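Local coordinates for protein polyketide Synthase III (PDB 4B0N) that probably transfers acyl groups as a type III polyketide synthase of a brown alga, acting in phlorotannin monomer biosynthesis, and holds a bound arachidonic acid, at residues Pro53-Gln59 with Ile88-Ala94; Leu79-Tyr83 with Ala237-Ala241; Val41-Ile45 with Thr264-Val268. All blocks are in the same frame, centred on the assembly; numbering follows the deposited sequence.

Contact 1: Pro53-Gln59 with Ile88-Ala94. With ACD (arachidonic acid), chain D.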
# COMPACT_ATOMS: atom_id res chain seq x y z
N PRO A 53 7.65 15.93 14.07
CA PRO A 53 6.55 16.54 14.82
C PRO A 53 7.04 17.55 15.86
O PRO A 53 8.25 17.75 16.01
CB PRO A 53 5.88 15.34 15.49
CG PRO A 53 6.94 14.30 15.56
CD PRO A 53 7.73 14.48 14.30
N GLN A 54 6.09 18.16 16.56
CA GLN A 54 6.34 19.32 17.41
C GLN A 54 7.26 19.07 18.61
O GLN A 54 8.16 19.88 18.88
CB GLN A 54 5.00 19.87 17.89
CG GLN A 54 5.00 21.36 18.15
CD GLN A 54 3.63 21.87 18.55
OE1 GLN A 54 2.73 21.09 18.88
NE2 GLN A 54 3.45 23.19 18.50
N TYR A 55 7.05 17.96 19.31
CA TYR A 55 7.63 17.76 20.63
C TYR A 55 8.90 16.91 20.64
O TYR A 55 8.86 15.71 20.38
CB TYR A 55 6.59 17.17 21.59
CG TYR A 55 5.31 17.98 21.64
CD1 TYR A 55 5.21 19.12 22.44
CD2 TYR A 55 4.20 17.61 20.88
CE1 TYR A 55 4.04 19.86 22.49
CE2 TYR A 55 3.03 18.35 20.92
CZ TYR A 55 2.95 19.48 21.72
OH TYR A 55 1.79 20.22 21.76
N ARG A 56 10.02 17.55 20.95
CA ARG A 56 11.29 16.86 21.15
C ARG A 56 11.39 16.41 22.61
O ARG A 56 11.53 17.23 23.52
CB ARG A 56 12.46 17.78 20.76
CG ARG A 56 13.80 17.41 21.36
CD ARG A 56 14.63 16.53 20.45
NE ARG A 56 15.76 17.26 19.87
CZ ARG A 56 16.96 17.39 20.45
NH1 ARG A 56 17.21 16.84 21.63
NH2 ARG A 56 17.92 18.07 19.83
N CYS A 57 11.31 15.10 22.82
CA CYS A 57 11.32 14.52 24.17
C CYS A 57 12.61 13.75 24.42
O CYS A 57 12.91 12.78 23.72
CB CYS A 57 10.11 13.61 24.37
SG CYS A 57 10.11 12.61 25.88
N THR A 58 13.36 14.18 25.44
CA THR A 58 14.60 13.50 25.84
C THR A 58 14.30 12.14 26.48
O THR A 58 13.16 11.88 26.88
CB THR A 58 15.44 14.35 26.82
OG1 THR A 58 14.76 14.47 28.07
CG2 THR A 58 15.72 15.74 26.24
N GLN A 59 15.31 11.29 26.57
CA GLN A 59 15.13 9.93 27.08
C GLN A 59 14.99 9.86 28.60
O GLN A 59 14.38 8.93 29.13
CB GLN A 59 16.24 9.01 26.58
CG GLN A 59 15.84 7.54 26.50
CD GLN A 59 14.83 7.23 25.41
OE1 GLN A 59 14.10 8.11 24.93
NE2 GLN A 59 14.77 5.96 25.01
N ILE A 88 19.71 6.10 22.48
CA ILE A 88 18.79 7.16 22.09
C ILE A 88 18.83 8.26 23.15
O ILE A 88 18.59 8.01 24.34
CB ILE A 88 17.35 6.63 21.91
CG1 ILE A 88 17.29 5.65 20.74
CG2 ILE A 88 16.37 7.78 21.68
CD1 ILE A 88 16.12 4.69 20.78
N GLY A 89 19.14 9.48 22.72
CA GLY A 89 19.20 10.63 23.61
C GLY A 89 17.90 11.40 23.64
O GLY A 89 17.53 11.99 24.66
N SER A 90 17.19 11.37 22.51
CA SER A 90 15.94 12.10 22.33
C SER A 90 15.15 11.54 21.15
O SER A 90 15.70 10.81 20.32
CB SER A 90 16.23 13.59 22.09
OG SER A 90 17.05 13.78 20.95
N ARG A 91 13.86 11.88 21.10
CA ARG A 91 13.00 11.56 19.96
C ARG A 91 11.77 12.46 19.91
O ARG A 91 11.40 13.07 20.92
CB ARG A 91 12.63 10.06 19.91
CG ARG A 91 12.13 9.48 21.22
CD ARG A 91 12.28 7.97 21.26
NE ARG A 91 12.04 7.47 22.61
CZ ARG A 91 10.94 6.83 23.00
NH1 ARG A 91 9.96 6.57 22.14
NH2 ARG A 91 10.83 6.42 24.26
N TYR A 92 11.15 12.55 18.74
CA TYR A 92 10.07 13.52 18.50
C TYR A 92 8.69 12.87 18.51
O TYR A 92 8.49 11.78 17.97
CB TYR A 92 10.30 14.24 17.17
CG TYR A 92 11.57 15.06 17.11
CD1 TYR A 92 12.82 14.45 17.00
CD2 TYR A 92 11.52 16.45 17.16
CE1 TYR A 92 13.98 15.19 16.95
CE2 TYR A 92 12.68 17.21 17.10
CZ TYR A 92 13.91 16.57 17.00
OH TYR A 92 15.06 17.32 16.95
N PHE A 93 7.73 13.56 19.13
CA PHE A 93 6.34 13.08 19.21
C PHE A 93 5.34 14.15 18.77
O PHE A 93 5.56 15.35 18.97
CB PHE A 93 6.01 12.62 20.63
CG PHE A 93 6.96 11.58 21.18
CD1 PHE A 93 7.17 10.38 20.51
CD2 PHE A 93 7.62 11.80 22.38
CE1 PHE A 93 8.04 9.43 21.01
CE2 PHE A 93 8.49 10.85 22.89
CZ PHE A 93 8.70 9.66 22.21
N ALA A 94 4.23 13.70 18.18
CA ALA A 94 3.16 14.60 17.73
C ALA A 94 2.18 14.95 18.85
O ALA A 94 1.41 15.90 18.73
CB ALA A 94 2.42 13.97 16.56
C1 ACD D . 9.92 -2.88 13.13
C2 ACD D . 8.65 -2.77 12.32
C3 ACD D . 7.86 -1.53 12.74
C4 ACD D . 6.36 -1.78 12.67
C5 ACD D . 5.63 -0.73 13.48
C6 ACD D . 4.30 -0.77 13.57
C7 ACD D . 3.59 0.30 14.38
C8 ACD D . 3.54 -0.05 15.84
C9 ACD D . 3.46 0.93 16.74
C10 ACD D . 3.40 0.62 18.22
C11 ACD D . 4.60 1.20 18.92
C12 ACD D . 4.43 1.93 20.02
C13 ACD D . 5.64 2.50 20.72
C14 ACD D . 5.44 3.97 21.02
C15 ACD D . 6.47 4.69 21.47
C16 ACD D . 6.30 6.16 21.78
C17 ACD D . 5.93 6.32 23.25
C18 ACD D . 7.08 6.88 24.08
C19 ACD D . 7.13 6.17 25.43
C20 ACD D . 8.08 6.87 26.38
O1 ACD D . 11.00 -3.11 12.53
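Cys-57 and Arg-91 exchange both backbone bonds in the middle of a two-stranded antiparallel sheet, Cys-57 N reaching Arg-91 O at 2.8 Å. Tyr-55 and Phe-93 form the second such pair, and the strands are joined through a connection that is about half helical. The tight side carries Tyr-55, Cys-57, Arg-91 and Phe-93. Here Cys-57 CB presses on Phe-93 CE2 at 3.5 Å, with the sulfur at the edge of the ring in a sulfur-aromatic contact. Arg-91, extended from CG to NE, donates from NE to an in-plane lone pair of Gln-59 OE1, 3.2 Å away and nearly straight (172°), the amide and guanidinium planes standing 73° apart. Gln-59 NE2 is bonded in turn to Ala-241 O, so both ends of the amide are gripped. Beneath lies the arachidonic acid tail, its C18 at 3.5 Å from Arg-91 NH1 and 3.7 Å from Phe-93 CZ. A leucine in place of Arg-91 would probably leave Gln-59 OE1 without this donor and the arachidonic acid tail without the guanidinium packed against it. The other face is more open and polar: Arg-56 is exposed, its NH2 in a salt bridge with Glu-361, which also accepts a bond from Tyr-92 OH. Bent at chi2 (94°), the Arg-56 chain lays its CD over the face of the Tyr-92 ring, 4.0 Å from the centroid.

Contact 2: Leu79-Tyr83 with Ala237-Ala241. With ACD (arachidonic acid), chain D.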
# COMPACT_ATOMS: atom_id res chain seq x y z
N LEU A 79 12.99 -0.91 33.55
CA LEU A 79 12.81 0.28 32.71
C LEU A 79 14.02 1.21 32.59
O LEU A 79 14.31 1.72 31.51
CB LEU A 79 11.58 1.09 33.15
CG LEU A 79 10.18 0.55 32.83
CD1 LEU A 79 9.13 1.46 33.44
CD2 LEU A 79 9.95 0.40 31.34
N GLU A 80 14.72 1.42 33.71
CA GLU A 80 15.85 2.36 33.76
C GLU A 80 17.04 1.90 32.92
O GLU A 80 17.79 2.72 32.40
CB GLU A 80 16.27 2.62 35.20
CG GLU A 80 17.19 3.82 35.36
CD GLU A 80 16.83 4.69 36.55
OE1 GLU A 80 15.86 4.36 37.28
OE2 GLU A 80 17.51 5.72 36.75
N ARG A 81 17.21 0.58 32.80
CA ARG A 81 18.26 0.02 31.97
C ARG A 81 17.89 0.05 30.48
O ARG A 81 18.75 0.31 29.64
CB ARG A 81 18.60 -1.40 32.43
CG ARG A 81 19.74 -2.07 31.68
CD ARG A 81 21.06 -1.32 31.80
NE ARG A 81 22.06 -1.86 30.88
CZ ARG A 81 23.03 -2.71 31.21
NH1 ARG A 81 23.15 -3.14 32.46
NH2 ARG A 81 23.87 -3.14 30.28
N ILE A 82 16.62 -0.19 30.16
CA ILE A 82 16.14 -0.18 28.77
C ILE A 82 16.37 1.17 28.11
O ILE A 82 16.85 1.24 26.97
CB ILE A 82 14.65 -0.59 28.66
CG1 ILE A 82 14.42 -1.98 29.28
CG2 ILE A 82 14.20 -0.58 27.20
CD1 ILE A 82 12.98 -2.45 29.22
N TYR A 83 16.03 2.24 28.83
CA TYR A 83 16.12 3.62 28.32
C TYR A 83 17.55 4.16 28.30
O TYR A 83 17.90 4.95 27.43
CB TYR A 83 15.19 4.54 29.12
CG TYR A 83 13.73 4.44 28.73
CD1 TYR A 83 12.95 3.35 29.11
CD2 TYR A 83 13.12 5.44 27.97
CE1 TYR A 83 11.62 3.25 28.75
CE2 TYR A 83 11.79 5.36 27.61
CZ TYR A 83 11.04 4.26 28.00
OH TYR A 83 9.72 4.17 27.63
N ALA A 237 7.64 -2.67 26.36
CA ALA A 237 8.49 -1.71 27.07
C ALA A 237 9.71 -1.31 26.23
O ALA A 237 10.05 -0.13 26.14
CB ALA A 237 8.93 -2.28 28.41
N ILE A 238 10.37 -2.31 25.63
CA ILE A 238 11.52 -2.08 24.75
C ILE A 238 11.12 -1.22 23.55
O ILE A 238 11.80 -0.25 23.23
CB ILE A 238 12.14 -3.42 24.27
CG1 ILE A 238 12.66 -4.23 25.46
CG2 ILE A 238 13.29 -3.16 23.31
CD1 ILE A 238 12.94 -5.69 25.14
N LEU A 239 10.00 -1.58 22.91
CA LEU A 239 9.50 -0.85 21.74
C LEU A 239 9.18 0.60 22.07
O LEU A 239 9.54 1.51 21.32
CB LEU A 239 8.27 -1.54 21.15
CG LEU A 239 8.34 -3.01 20.72
CD1 LEU A 239 6.96 -3.47 20.28
CD2 LEU A 239 9.37 -3.26 19.63
N HIS A 240 8.51 0.81 23.21
CA HIS A 240 8.12 2.14 23.67
C HIS A 240 9.31 3.03 23.91
O HIS A 240 9.21 4.25 23.76
CB HIS A 240 7.27 2.04 24.93
CG HIS A 240 5.83 1.70 24.66
ND1 HIS A 240 4.85 2.63 24.68
CD2 HIS A 240 5.21 0.49 24.34
CE1 HIS A 240 3.67 2.04 24.40
NE2 HIS A 240 3.89 0.73 24.19
N ALA A 241 10.43 2.43 24.29
CA ALA A 241 11.67 3.16 24.50
C ALA A 241 12.33 3.58 23.19
O ALA A 241 13.10 4.53 23.15
CB ALA A 241 12.64 2.33 25.34
C1 ACD D . 9.92 -2.88 13.13
C2 ACD D . 8.65 -2.77 12.32
C3 ACD D . 7.86 -1.53 12.74
C4 ACD D . 6.36 -1.78 12.67
C5 ACD D . 5.63 -0.73 13.48
C6 ACD D . 4.30 -0.77 13.57
C7 ACD D . 3.59 0.30 14.38
C8 ACD D . 3.54 -0.05 15.84
C9 ACD D . 3.46 0.93 16.74
C10 ACD D . 3.40 0.62 18.22
C11 ACD D . 4.60 1.20 18.92
C12 ACD D . 4.43 1.93 20.02
C13 ACD D . 5.64 2.50 20.72
C14 ACD D . 5.44 3.97 21.02
C15 ACD D . 6.47 4.69 21.47
C16 ACD D . 6.30 6.16 21.78
C17 ACD D . 5.93 6.32 23.25
C18 ACD D . 7.08 6.88 24.08
C19 ACD D . 7.13 6.17 25.43
C20 ACD D . 8.08 6.87 26.38
O1 ACD D . 11.00 -3.11 12.53
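Ala-241 and Tyr-83 supply the aromatic element of a helix pair whose other contacts are aliphatic. The alanine methyl sits squarely over the ring: Ala-241 CB is 3.6 Å from the centroid of Tyr-83 and only 12° off its normal, a CH-pi contact centred on the face. Tyr-83 has CG anti to its carbonyl carbon (chi1 -78°), and the ring reaches across to the second helix although the side chain does not set out toward it.

Aliphatic contacts fill the rest. Ile-82 points at the other helix and uses two branches: CG2 packs on Ala-241 CB at 3.8 Å, while CD1 approaches Ala-237 CB at 4.1 Å, and the Ile-82 and Ile-238 side chains cross at about a right angle. Leu-79 adds its CD2, again against the methyl of Ala-237. The alanine methyls of the second helix receive these larger side chains. The segment axes stay 9.8 Å apart at a crossing angle of -42°, so side chains rather than backbones make the contact.

No hydrogen bond joins the two segments; the carbonyl of Tyr-83 accepts instead from Ser-86 OG.

The third kind of interaction is with the ligand. Tyr-83 OH lies 3.4 Å from C20 of arachidonic acid, the terminal methyl carbon, which approaches near the ring plane, and His-240 O is 3.3 Å from C19. Helices 79-84 and 234-242 thus help enclose the far end of the acyl chain, as befits the wall of a fatty-acid pocket.

Contact 3: Val41-Ile45 with Thr264-Val268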
# COMPACT_ATOMS: atom_id res chain seq x y z
N VAL A 41 18.27 5.45 -18.94
CA VAL A 41 17.64 6.41 -18.04
C VAL A 41 17.69 5.93 -16.58
O VAL A 41 17.12 4.89 -16.23
CB VAL A 41 16.19 6.77 -18.49
CG1 VAL A 41 15.38 5.52 -18.81
CG2 VAL A 41 15.48 7.63 -17.46
N TYR A 42 18.40 6.69 -15.75
CA TYR A 42 18.61 6.36 -14.35
C TYR A 42 17.71 7.19 -13.43
O TYR A 42 17.49 8.37 -13.69
CB TYR A 42 20.07 6.59 -13.96
CG TYR A 42 21.07 5.70 -14.66
CD1 TYR A 42 21.31 4.40 -14.20
CD2 TYR A 42 21.79 6.15 -15.77
CE1 TYR A 42 22.23 3.57 -14.83
CE2 TYR A 42 22.71 5.33 -16.40
CZ TYR A 42 22.93 4.05 -15.93
OH TYR A 42 23.84 3.23 -16.55
N PRO A 43 17.19 6.57 -12.35
CA PRO A 43 16.45 7.35 -11.35
C PRO A 43 17.39 8.11 -10.41
O PRO A 43 18.35 7.54 -9.90
CB PRO A 43 15.65 6.29 -10.59
CG PRO A 43 16.39 5.02 -10.79
CD PRO A 43 17.13 5.12 -12.09
N VAL A 44 17.10 9.39 -10.22
CA VAL A 44 17.90 10.25 -9.34
C VAL A 44 17.00 10.99 -8.36
O VAL A 44 15.92 11.48 -8.73
CB VAL A 44 18.71 11.31 -10.14
CG1 VAL A 44 19.68 12.04 -9.22
CG2 VAL A 44 19.47 10.68 -11.30
N ILE A 45 17.45 11.08 -7.11
CA ILE A 45 16.80 11.92 -6.11
C ILE A 45 17.14 13.39 -6.39
O ILE A 45 18.28 13.82 -6.19
CB ILE A 45 17.21 11.51 -4.67
CG1 ILE A 45 16.75 10.08 -4.37
CG2 ILE A 45 16.63 12.48 -3.64
CD1 ILE A 45 17.51 9.39 -3.26
N THR A 264 26.82 13.68 -9.63
CA THR A 264 25.48 13.18 -9.31
C THR A 264 25.47 11.67 -9.02
O THR A 264 26.00 10.87 -9.79
CB THR A 264 24.46 13.49 -10.44
OG1 THR A 264 24.44 14.90 -10.69
CG2 THR A 264 23.06 13.04 -10.07
N LEU A 265 24.86 11.31 -7.89
CA LEU A 265 24.60 9.92 -7.54
C LEU A 265 23.20 9.54 -8.01
O LEU A 265 22.24 10.29 -7.80
CB LEU A 265 24.71 9.71 -6.03
CG LEU A 265 26.09 9.78 -5.37
CD1 LEU A 265 25.95 9.97 -3.86
CD2 LEU A 265 26.92 8.54 -5.68
N ALA A 266 23.09 8.38 -8.64
CA ALA A 266 21.79 7.86 -9.06
C ALA A 266 21.55 6.47 -8.49
O ALA A 266 22.50 5.72 -8.24
CB ALA A 266 21.71 7.83 -10.58
N ILE A 267 20.28 6.13 -8.28
CA ILE A 267 19.92 4.79 -7.80
C ILE A 267 20.01 3.80 -8.97
O ILE A 267 19.08 3.66 -9.77
CB ILE A 267 18.54 4.76 -7.09
CG1 ILE A 267 18.48 5.84 -6.00
CG2 ILE A 267 18.27 3.39 -6.50
CD1 ILE A 267 17.10 6.10 -5.43
N VAL A 268 21.16 3.12 -9.05
CA VAL A 268 21.48 2.24 -10.18
C VAL A 268 20.71 0.91 -10.15
O VAL A 268 20.34 0.38 -11.20
CB VAL A 268 23.00 1.95 -10.25
CG1 VAL A 268 23.35 1.19 -11.52
CG2 VAL A 268 23.79 3.25 -10.21
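Ile-267 and Pro-43 meet where two edge strands from different sheets come together. Strand 42-51 borders one mixed sheet and strand 265-274 another, the two layers expected of the thiolase fold, in which two similar halves follow each other in the chain. Their short segments cross steeply, their directions 130° apart, and approach to 4.8 Å.

Ile-267 is the most heavily buried by the contact. Its backbone N donates to Pro-43 O at 2.9 Å, and this is the one hydrogen bond between the segments. At the end of its side chain, CD1 touches Ile-45 CD1 at 4.0 Å, the two chains crossing at a slant. Helix 196-210 closes over this region, Asn-205 touching both Ile-267 and Pro-43.

Pro-43 offers a carbonyl but, being a proline, no N-H to return the bond. Its ring instead lies against the Ile-267 carbonyl, with CG 3.2 Å from Ile-267 O.

Val-44 works on the other flank with both methyls. CG1, anti to the backbone N (chi1 -171°), meets Thr-264 CG2 at 3.6 Å, the side chains crossing at about a right angle; CG2 lies against Ala-266 CB at 3.7 Å. The Thr-264 hydroxyl is engaged by Pro-261 O, leaving its methyl to face the valine. Tyr-42 CB rests on Ala-266 CB too, at 4.0 Å.

Each strand keeps its regular backbone pairing for its own sheet: Tyr-42 and Val-44 bond to strand 245-255, Ala-266 and Val-268 to strand 405-413. The chemistry therefore implies that methyl contacts join the two layers here, with a single hydrogen bond that probably helps to set their alignment.

How the contacts relate
Contacts 1 and 2 are neighbours, their centres 15 Å apart, and share the arachidonic acid; helix 79-84 of contact 2 leads along the chain into strand 90-93 of contact 1, and Arg-91 of contact 1 packs against the His-240 carbonyl of contact 2. Contact 3 lies on the opposite side of the chain's centre, its own centre about 33 Å and 39 Å from theirs, and joins two sheets rather than lining the pocket. Contact 2 is buried, whereas contacts 1 and 3 are only partly so. Chemistry follows place: contact 1 is rich in backbone bonds and charged groups, contact 2 is purely apolar between its helices, and contact 3 combines aliphatic packing with one hydrogen bond.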